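Local coordinates for protein possible TctC subunit of the Tripartite Tricarboxylate Transport(TTT) Family (Rhodopseudomonas palustris, PDB 6HKE) that binds malate in the periplasm, probably as the high-affinity receptor that delivers C4-dicarboxylates to a tripartite tricarboxylate transporter, at residues A[19-24]-A[75-80]; A[102-107]-A[243-248]. The protein carries 2 engineered substitutions. All blocks are in the same frame, centred on the assembly; numbering follows the deposited sequence.

Contact 1: A[19-24]-A[75-80]. With MLT (D-malate), chain D; LMR ((2S)-2-hydroxybutanedioic acid), chain E.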
loop_
_atom_site.group_PDB
_atom_site.type_symbol
_atom_site.label_atom_id
_atom_site.label_comp_id
_atom_site.label_asym_id
_atom_site.label_seq_id
_atom_site.Cartn_x
_atom_site.Cartn_y
_atom_site.Cartn_z
ATOM N N THR A 19 2.930 -18.509 -8.306
ATOM C CA THR A 19 1.740 -17.728 -7.897
ATOM C C THR A 19 2.193 -16.605 -6.954
ATOM O O THR A 19 2.860 -16.880 -5.938
ATOM C CB THR A 19 0.660 -18.645 -7.319
ATOM O OG1 THR A 19 0.239 -19.490 -8.394
ATOM C CG2 THR A 19 -0.528 -17.886 -6.767
ATOM N N VAL A 20 1.894 -15.365 -7.335
ATOM C CA VAL A 20 2.073 -14.159 -6.490
ATOM C C VAL A 20 0.660 -13.690 -6.176
ATOM O O VAL A 20 -0.090 -13.334 -7.106
ATOM C CB VAL A 20 2.912 -13.067 -7.173
ATOM C CG1 VAL A 20 2.911 -11.782 -6.354
ATOM C CG2 VAL A 20 4.335 -13.548 -7.452
ATOM N N VAL A 21 0.318 -13.788 -4.907
ATOM C CA VAL A 21 -1.018 -13.460 -4.375
ATOM C C VAL A 21 -0.997 -11.988 -3.978
ATOM O O VAL A 21 -0.040 -11.574 -3.304
ATOM C CB VAL A 21 -1.357 -14.395 -3.204
ATOM C CG1 VAL A 21 -2.732 -14.080 -2.648
ATOM C CG2 VAL A 21 -1.293 -15.845 -3.640
ATOM N N VAL A 22 -2.030 -11.261 -4.401
ATOM C CA VAL A 22 -2.310 -9.839 -4.073
ATOM C C VAL A 22 -3.597 -9.795 -3.251
ATOM O O VAL A 22 -4.607 -10.374 -3.663
ATOM C CB VAL A 22 -2.407 -8.992 -5.361
ATOM C CG1 VAL A 22 -3.002 -7.629 -5.089
ATOM C CG2 VAL A 22 -1.044 -8.845 -6.047
ATOM N N PRO A 23 -3.587 -9.159 -2.051
ATOM C CA PRO A 23 -4.751 -9.146 -1.156
ATOM C C PRO A 23 -5.938 -8.284 -1.622
ATOM O O PRO A 23 -6.998 -8.335 -0.991
ATOM C CB PRO A 23 -4.249 -8.521 0.156
ATOM C CG PRO A 23 -2.745 -8.480 0.040
ATOM C CD PRO A 23 -2.417 -8.512 -1.439
ATOM N N PHE A 24 -5.732 -7.480 -2.671
ATOM C CA PHE A 24 -6.671 -6.406 -3.067
ATOM C C PHE A 24 -7.127 -6.556 -4.516
ATOM O O PHE A 24 -6.492 -7.238 -5.328
ATOM C CB PHE A 24 -6.012 -5.060 -2.793
ATOM C CG PHE A 24 -5.707 -4.889 -1.332
ATOM C CD1 PHE A 24 -6.726 -4.659 -0.429
ATOM C CD2 PHE A 24 -4.413 -5.021 -0.853
ATOM C CE1 PHE A 24 -6.455 -4.536 0.926
ATOM C CE2 PHE A 24 -4.146 -4.888 0.500
ATOM C CZ PHE A 24 -5.169 -4.649 1.386
ATOM N N THR A 75 4.518 -20.124 -4.108
ATOM C CA THR A 75 3.372 -19.332 -3.575
ATOM C C THR A 75 3.904 -18.174 -2.734
ATOM O O THR A 75 4.437 -18.420 -1.652
ATOM C CB THR A 75 2.382 -20.194 -2.784
ATOM O OG1 THR A 75 1.978 -21.285 -3.606
ATOM C CG2 THR A 75 1.143 -19.430 -2.387
ATOM N N LEU A 76 3.757 -16.956 -3.244
ATOM C CA LEU A 76 4.297 -15.725 -2.628
ATOM C C LEU A 76 3.145 -14.767 -2.335
ATOM O O LEU A 76 2.067 -14.938 -2.912
ATOM C CB LEU A 76 5.319 -15.123 -3.596
ATOM C CG LEU A 76 6.468 -16.052 -3.985
ATOM C CD1 LEU A 76 7.381 -15.387 -5.012
ATOM C CD2 LEU A 76 7.265 -16.456 -2.748
ATOM N N ILE A 77 3.370 -13.821 -1.428
ATOM C CA ILE A 77 2.372 -12.776 -1.068
ATOM C C ILE A 77 3.043 -11.419 -1.259
ATOM O O ILE A 77 4.203 -11.245 -0.847
ATOM C CB ILE A 77 1.807 -12.985 0.364
ATOM C CG1 ILE A 77 0.781 -11.916 0.758
ATOM C CG2 ILE A 77 2.893 -13.078 1.430
ATOM C CD1 ILE A 77 -0.544 -12.082 0.110
ATOM N N VAL A 78 2.335 -10.505 -1.917
ATOM C CA VAL A 78 2.627 -9.053 -1.846
ATOM C C VAL A 78 2.003 -8.527 -0.561
ATOM O O VAL A 78 0.776 -8.666 -0.383
ATOM C CB VAL A 78 2.106 -8.298 -3.069
ATOM C CG1 VAL A 78 2.458 -6.826 -2.969
ATOM C CG2 VAL A 78 2.653 -8.894 -4.353
ATOM N N GLY A 79 2.837 -7.976 0.311
ATOM C CA GLY A 79 2.397 -7.281 1.521
ATOM C C GLY A 79 2.807 -5.825 1.469
ATOM O O GLY A 79 3.634 -5.450 0.623
ATOM N N HIS A 80 2.264 -5.015 2.355
ATOM C CA HIS A 80 2.611 -3.581 2.403
ATOM C C HIS A 80 2.479 -3.086 3.842
ATOM O O HIS A 80 2.226 -3.922 4.741
ATOM C CB HIS A 80 1.794 -2.825 1.355
ATOM C CG HIS A 80 0.318 -2.855 1.542
ATOM N ND1 HIS A 80 -0.267 -3.053 2.764
ATOM C CD2 HIS A 80 -0.675 -2.601 0.666
ATOM C CE1 HIS A 80 -1.581 -2.955 2.640
ATOM N NE2 HIS A 80 -1.861 -2.678 1.342
HETATM C C1 MLT D . -4.539 -0.645 0.591
HETATM O O1 MLT D . -3.782 -1.023 1.512
HETATM O O2 MLT D . -5.294 0.340 0.754
HETATM C C2 MLT D . -4.554 -1.431 -0.701
HETATM O O3 MLT D . -3.273 -1.699 -1.308
HETATM C C3 MLT D . -5.288 -0.704 -1.789
HETATM C C4 MLT D . -5.230 -1.664 -2.948
HETATM O O4 MLT D . -4.118 -2.124 -3.326
HETATM O O5 MLT D . -6.330 -1.978 -3.448
HETATM C C1 LMR E . -4.657 -0.343 0.587
HETATM O O1A LMR E . -4.239 -1.284 1.281
HETATM O O1B LMR E . -5.117 0.733 1.051
HETATM C C2 LMR E . -4.583 -0.505 -0.939
HETATM O O2 LMR E . -3.310 -0.914 -1.428
HETATM C C3 LMR E . -5.608 -1.507 -1.477
HETATM C C4 LMR E . -5.238 -1.786 -2.923
HETATM O O4A LMR E . -6.035 -1.418 -3.806
HETATM O O4B LMR E . -4.132 -2.330 -3.166
#
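Phe24 and His80 reach toward each other tip to tip beside the bound malate, Phe24 CE2 lying 3.3 Å from His80 NE2. The two rings meet rim to rim with their planes only 18° apart. One face of the Phe24 ring carries the ligand: D-malate C2 stands above its centre, and C3 of the alternative L-malate is offset toward the rim. Pro23 CB backs the opposite face. His80 NE2 donates to L-malate O1A at 2.8 Å and makes weaker, bent bonds to D-malate. His80 CG sits between its backbone N and carbonyl carbon (chi1 62°), starting the ring toward Phe24 and the ligand; ND1 accepts from Gly82 N at the turn into helix 82-90. An alanine in place of Phe24 would probably leave the malate carbons without their flat apolar backing and open a gap beside His80 NE2. Thr30, Val150, Ser151 and Thr174 also bond both ligands.

Behind the site, parallel strands run in register, and residues at and just past their C-terminal ends form one wall of the pocket, as in other periplasmic binding proteins. Leu76 N bonds to Thr19 O (2.8 Å), Val21 N to Leu76 O (2.9 Å) and Val78 N to Val21 O (3.0 Å). Val20 CG1 and Val78 CG2 pack at 3.5 Å. Val21 and Ile77 rest on helix 61-67, Val22 and Val78 on Thr30 of helix 29-45. Strand 18-22 lies between strands 49-53 and 75-80, and strand 75-80 pairs antiparallel with strand 236-244 on its other side.

Contact 2: A[102-107]-A[243-248]; sequences FTPVAL and APRGTP
The Phe102 ring has the carbonyl O of Ala243 at its edge, near the ring plane, 3.7 Å from CD1. His84 and Tyr96 add edge-to-face ring contacts. The second flat group, the Arg245 guanidinium, has Phe102 O at its edge: NH1 donates to it at 2.6 Å, with the oxygen close to the guanidinium plane and the N-H...O angle 147°. A bend in the arginine chain at chi2 (56°) turns CD toward strand 102-118, and CD itself lies 3.3 Å from Phe102 O.

Two backbone bonds tie Thr103 to Ala243 as an antiparallel hydrogen-bonded pair, Thr103 N to Ala243 O and Ala243 N to Thr103 O, each 2.8 Å long. Thr103 OG1, anti to its own carbonyl carbon, points at the turn and weakly accepts from Gly246 N at 3.4 Å. That turn is a type II beta turn from Pro244 to Thr247, with Gly246 at positive phi (90°). Pro244 O receives both the backbone N and OG1 of Thr247 from the same face of its plane, the hydroxyl at 2.8 Å, which pins the turn from within.

Val105 CG2 packs against Ala243 CB, and a classic beta bulge sets Val105 and Ala106 both opposite Leu241. This is plain structural packing: the end of strand 236-244 is held to strand 102-118, and the turn leads into helix 249-263, with Pro248 at its N-cap. That helix lies against Thr103, Val105 and Ala106, and its Asn256 bonds Val105 O. Pro104 faces helix 287-305, and Phe102 touches Phe242.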
loop_
_atom_site.group_PDB
_atom_site.type_symbol
_atom_site.label_atom_id
_atom_site.label_comp_id
_atom_site.label_asym_id
_atom_site.label_seq_id
_atom_site.Cartn_x
_atom_site.Cartn_y
_atom_site.Cartn_z
ATOM N N PHE A 102 6.528 -15.155 7.844
ATOM C CA PHE A 102 6.948 -14.862 6.450
ATOM C C PHE A 102 8.465 -14.770 6.360
ATOM O O PHE A 102 9.136 -14.305 7.312
ATOM C CB PHE A 102 6.327 -13.568 5.920
ATOM C CG PHE A 102 4.826 -13.631 5.917
ATOM C CD1 PHE A 102 4.148 -14.287 4.907
ATOM C CD2 PHE A 102 4.103 -13.146 6.991
ATOM C CE1 PHE A 102 2.764 -14.400 4.939
ATOM C CE2 PHE A 102 2.722 -13.255 7.016
ATOM C CZ PHE A 102 2.050 -13.865 5.981
ATOM N N THR A 103 8.969 -15.230 5.220
ATOM C CA THR A 103 10.343 -14.969 4.761
ATOM C C THR A 103 10.253 -13.802 3.790
ATOM O O THR A 103 9.735 -13.960 2.678
ATOM C CB THR A 103 10.993 -16.235 4.200
ATOM O OG1 THR A 103 10.986 -17.149 5.294
ATOM C CG2 THR A 103 12.400 -16.002 3.701
ATOM N N PRO A 104 10.722 -12.608 4.216
ATOM C CA PRO A 104 10.815 -11.449 3.338
ATOM C C PRO A 104 11.686 -11.806 2.130
ATOM O O PRO A 104 12.707 -12.402 2.316
ATOM C CB PRO A 104 11.501 -10.379 4.202
ATOM C CG PRO A 104 12.195 -11.187 5.268
ATOM C CD PRO A 104 11.260 -12.331 5.548
ATOM N N VAL A 105 11.268 -11.429 0.931
ATOM C CA VAL A 105 12.042 -11.670 -0.315
ATOM C C VAL A 105 12.685 -10.350 -0.737
ATOM O O VAL A 105 13.934 -10.326 -0.872
ATOM C CB VAL A 105 11.143 -12.279 -1.406
ATOM C CG1 VAL A 105 11.826 -12.371 -2.758
ATOM C CG2 VAL A 105 10.658 -13.638 -0.968
ATOM N N ALA A 106 11.868 -9.303 -0.924
ATOM C CA ALA A 106 12.270 -8.063 -1.619
ATOM C C ALA A 106 11.294 -6.907 -1.359
ATOM O O ALA A 106 10.074 -7.101 -1.547
ATOM C CB ALA A 106 12.362 -8.353 -3.093
ATOM N N LEU A 107 11.825 -5.733 -0.996
ATOM C CA LEU A 107 11.123 -4.436 -1.183
ATOM C C LEU A 107 10.875 -4.240 -2.683
ATOM O O LEU A 107 11.828 -4.385 -3.455
ATOM C CB LEU A 107 11.972 -3.292 -0.644
ATOM C CG LEU A 107 11.341 -1.909 -0.747
ATOM C CD1 LEU A 107 10.030 -1.827 0.030
ATOM C CD2 LEU A 107 12.324 -0.872 -0.246
ATOM N N ALA A 243 7.530 -14.710 1.213
ATOM C CA ALA A 243 7.347 -16.161 1.010
ATOM C C ALA A 243 6.876 -16.756 2.327
ATOM O O ALA A 243 7.001 -16.115 3.376
ATOM C CB ALA A 243 8.632 -16.803 0.546
ATOM N N PRO A 244 6.306 -17.983 2.316
ATOM C CA PRO A 244 5.938 -18.659 3.556
ATOM C C PRO A 244 7.209 -18.808 4.390
ATOM O O PRO A 244 8.283 -18.854 3.805
ATOM C CB PRO A 244 5.318 -19.982 3.088
ATOM C CG PRO A 244 4.842 -19.678 1.685
ATOM C CD PRO A 244 5.909 -18.759 1.127
ATOM N N ARG A 245 7.068 -18.814 5.717
ATOM C CA ARG A 245 8.232 -18.931 6.625
ATOM C C ARG A 245 8.891 -20.276 6.323
ATOM O O ARG A 245 8.168 -21.214 6.006
ATOM C CB ARG A 245 7.803 -18.773 8.082
ATOM C CG ARG A 245 8.959 -18.501 9.031
ATOM C CD ARG A 245 9.785 -17.287 8.651
ATOM N NE ARG A 245 10.730 -16.938 9.705
ATOM C CZ ARG A 245 11.301 -15.747 9.860
ATOM N NH1 ARG A 245 11.049 -14.761 9.012
ATOM N NH2 ARG A 245 12.132 -15.542 10.871
ATOM N N GLY A 246 10.215 -20.322 6.284
ATOM C CA GLY A 246 10.962 -21.564 5.990
ATOM C C GLY A 246 11.247 -21.769 4.510
ATOM O O GLY A 246 11.789 -22.830 4.186
ATOM N N THR A 247 10.906 -20.815 3.637
ATOM C CA THR A 247 11.270 -20.875 2.199
ATOM C C THR A 247 12.796 -20.815 2.156
ATOM O O THR A 247 13.388 -19.904 2.737
ATOM C CB THR A 247 10.601 -19.788 1.347
ATOM O OG1 THR A 247 9.181 -19.899 1.419
ATOM C CG2 THR A 247 10.988 -19.881 -0.115
ATOM N N PRO A 248 13.458 -21.836 1.560
ATOM C CA PRO A 248 14.914 -21.919 1.559
ATOM C C PRO A 248 15.564 -20.627 1.054
ATOM O O PRO A 248 15.049 -20.028 0.093
ATOM C CB PRO A 248 15.172 -23.105 0.618
ATOM C CG PRO A 248 13.972 -23.999 0.833
ATOM C CD PRO A 248 12.834 -23.007 0.913
#

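From the N terminus, strand 18-22 comes first, and contact 1 closes when the chain returns through helix 29-45, strand 49-53 and helix 61-67 as strand 75-80. Contact 2 opens afterwards at residue 102 and closes only at residues 243-248, with 135 residues between its two segments. The two loops therefore follow in series and neither nest nor cross. They meet through one sheet, in which strands 75-80 and 236-244 are antiparallel neighbours: Leu76 CD2 packs on Ala243 CB at 3.6 Å, and Ile77 CG2 on Phe102 CE1. Contact 1 carries the sheet's first parallel strands to the malate pocket, whereas contact 2 joins returning strand 236-244 to strand 102-118, farther from the chain centre.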